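Peptidase S9 prolyl oligopeptidase catalytic domain-containing protein (Pyrococcus horikoshii, PDB 4HXF) is an acylaminoacyl peptidase, a serine protease of the prolyl oligopeptidase family that assembles into a self-compartmentalizing hexamer and selects its substrates through multimerization. Local coordinates at the interface of chains A and B. Coordinates in Å, arbitrary orientation; residue numbers count along the deposited sequence, not the author numbering. Chains: chain A/B, Putative uncharacterized protein PH0594.

The interface of chains A and B. Residues chain A 571-574, 591, 595; chain B 130-132.
The side chain of B:Phe131 lies alongside A:Phe573 and points the same way. Its methylene CB sits over the centre of the A:Phe573 ring, 3.7 Å above the plane. The contact is therefore a CH-pi one and not a ring stack. CG of B:Phe131 stands between its own backbone N and carbonyl carbon (chi1 72°), which carries the ring on towards helix 586-605 of chain A. There A:Leu595 meets it tip to tip. Methyl CD1 of A:Leu595 lies over one face of the B:Phe131 ring, offset to the rim, 3.7 Å from CE2 of that ring. A:Lys591 passes obliquely, its CD 4.0 Å from B:Phe131 CE1, and A:Ala571 CB comes near CD2. An alanine here would keep CB over A:Phe573 but would probably leave a gap in front of A:Leu595 CD1 and beside the A:Lys591 chain.

The extended A:Lys591 chain crosses B:Asp130 at about a right angle. Its terminal amine NZ makes a hydrogen bond and salt bridge to the carboxylate OD2 of B:Asp130 at 2.8 Å. It approaches on the anti side, 25° out of the carboxylate plane.

Strand 568-573 of chain A pairs antiparallel with strand 131-134 of chain B. A:Ile572 N donates to B:Ile132 O at 2.8 Å, and B:Ile132 N donates back to A:Ile572 O at 2.9 Å. Just beyond the strand ends, A:Lys574 N donates to B:Asp130 O. The A:Lys574 side chain crosses B:Ile132 at about a right angle, with CG against methyl CD1.

The patch pairs a strand of one subunit with a strand of the other, so that the backbones are hydrogen-bonded across the interface. It recurs with the chains exchanged across the two-fold axis and is likely to help hold the hexamer together.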
loop_
_atom_site.group_PDB
_atom_site.type_symbol
_atom_site.label_atom_id
_atom_site.label_comp_id
_atom_site.label_asym_id
_atom_site.label_seq_id
_atom_site.Cartn_x
_atom_site.Cartn_y
_atom_site.Cartn_z
ATOM N N ALA A 571 -5.954 13.108 34.737
ATOM C CA ALA A 571 -6.198 12.762 33.334
ATOM C C ALA A 571 -5.141 13.482 32.531
ATOM O O ALA A 571 -5.122 14.735 32.564
ATOM C CB ALA A 571 -7.650 13.139 32.908
ATOM N N ILE A 572 -4.281 12.751 31.828
ATOM C CA ILE A 572 -3.170 13.298 31.062
ATOM C C ILE A 572 -3.452 13.056 29.598
ATOM O O ILE A 572 -3.445 11.916 29.086
ATOM C CB ILE A 572 -1.805 12.726 31.433
ATOM C CG1 ILE A 572 -1.591 12.919 32.959
ATOM C CG2 ILE A 572 -0.705 13.418 30.609
ATOM C CD1 ILE A 572 -0.324 12.186 33.484
ATOM N N PHE A 573 -3.916 14.094 28.901
ATOM C CA PHE A 573 -4.194 13.960 27.487
ATOM C C PHE A 573 -2.881 13.927 26.707
ATOM O O PHE A 573 -1.952 14.673 27.008
ATOM C CB PHE A 573 -5.062 15.149 27.054
ATOM C CG PHE A 573 -6.545 14.988 27.434
ATOM C CD1 PHE A 573 -6.928 15.190 28.752
ATOM C CD2 PHE A 573 -7.502 14.432 26.555
ATOM C CE1 PHE A 573 -8.208 14.976 29.151
ATOM C CE2 PHE A 573 -8.773 14.207 26.982
ATOM C CZ PHE A 573 -9.124 14.420 28.281
ATOM N N LYS A 574 -2.802 12.966 25.839
ATOM C CA LYS A 574 -1.572 12.560 25.162
ATOM C C LYS A 574 -1.150 13.620 24.150
ATOM O O LYS A 574 0.059 13.744 23.899
ATOM C CB LYS A 574 -1.765 11.224 24.471
ATOM C CG LYS A 574 -2.005 10.035 25.448
ATOM C CD LYS A 574 -1.792 8.776 24.629
ATOM C CE LYS A 574 -2.431 7.603 25.338
ATOM N NZ LYS A 574 -2.536 6.406 24.492
ATOM N N LYS A 591 -14.129 13.786 25.076
ATOM C CA LYS A 591 -13.753 12.939 26.245
ATOM C C LYS A 591 -13.452 13.843 27.416
ATOM O O LYS A 591 -13.908 13.541 28.554
ATOM C CB LYS A 591 -12.553 12.032 25.994
ATOM C CG LYS A 591 -12.918 10.883 25.004
ATOM C CD LYS A 591 -11.699 10.045 24.665
ATOM C CE LYS A 591 -12.176 8.919 23.789
ATOM N NZ LYS A 591 -11.052 8.098 23.272
ATOM N N LEU A 595 -15.581 13.747 30.931
ATOM C CA LEU A 595 -14.869 13.641 32.238
ATOM C C LEU A 595 -15.266 14.770 33.192
ATOM O O LEU A 595 -15.549 14.557 34.373
ATOM C CB LEU A 595 -13.338 13.654 32.100
ATOM C CG LEU A 595 -12.613 12.456 31.497
ATOM C CD1 LEU A 595 -11.142 12.787 31.228
ATOM C CD2 LEU A 595 -12.765 11.282 32.490
ATOM N N ASP B 130 -6.750 8.708 23.641
ATOM C CA ASP B 130 -6.594 10.191 23.807
ATOM C C ASP B 130 -6.034 10.633 25.148
ATOM O O ASP B 130 -5.388 11.695 25.245
ATOM C CB ASP B 130 -7.907 10.900 23.608
ATOM C CG ASP B 130 -8.419 10.689 22.164
ATOM O OD1 ASP B 130 -7.642 10.960 21.235
ATOM O OD2 ASP B 130 -9.498 10.081 22.029
ATOM N N PHE B 131 -6.243 9.832 26.208
ATOM C CA PHE B 131 -5.774 10.232 27.560
ATOM C C PHE B 131 -5.441 9.021 28.452
ATOM O O PHE B 131 -5.993 7.921 28.302
ATOM C CB PHE B 131 -6.712 11.183 28.302
ATOM C CG PHE B 131 -8.015 10.561 28.819
ATOM C CD1 PHE B 131 -9.062 10.321 27.966
ATOM C CD2 PHE B 131 -8.137 10.178 30.159
ATOM C CE1 PHE B 131 -10.229 9.743 28.402
ATOM C CE2 PHE B 131 -9.329 9.605 30.642
ATOM C CZ PHE B 131 -10.393 9.412 29.751
ATOM N N ILE B 132 -4.435 9.229 29.262
ATOM C CA ILE B 132 -3.988 8.392 30.372
ATOM C C ILE B 132 -4.778 8.794 31.577
ATOM O O ILE B 132 -5.040 10.005 31.805
ATOM C CB ILE B 132 -2.493 8.698 30.594
ATOM C CG1 ILE B 132 -1.688 8.223 29.351
ATOM C CG2 ILE B 132 -1.970 8.089 31.872
ATOM C CD1 ILE B 132 -0.576 9.169 29.025
#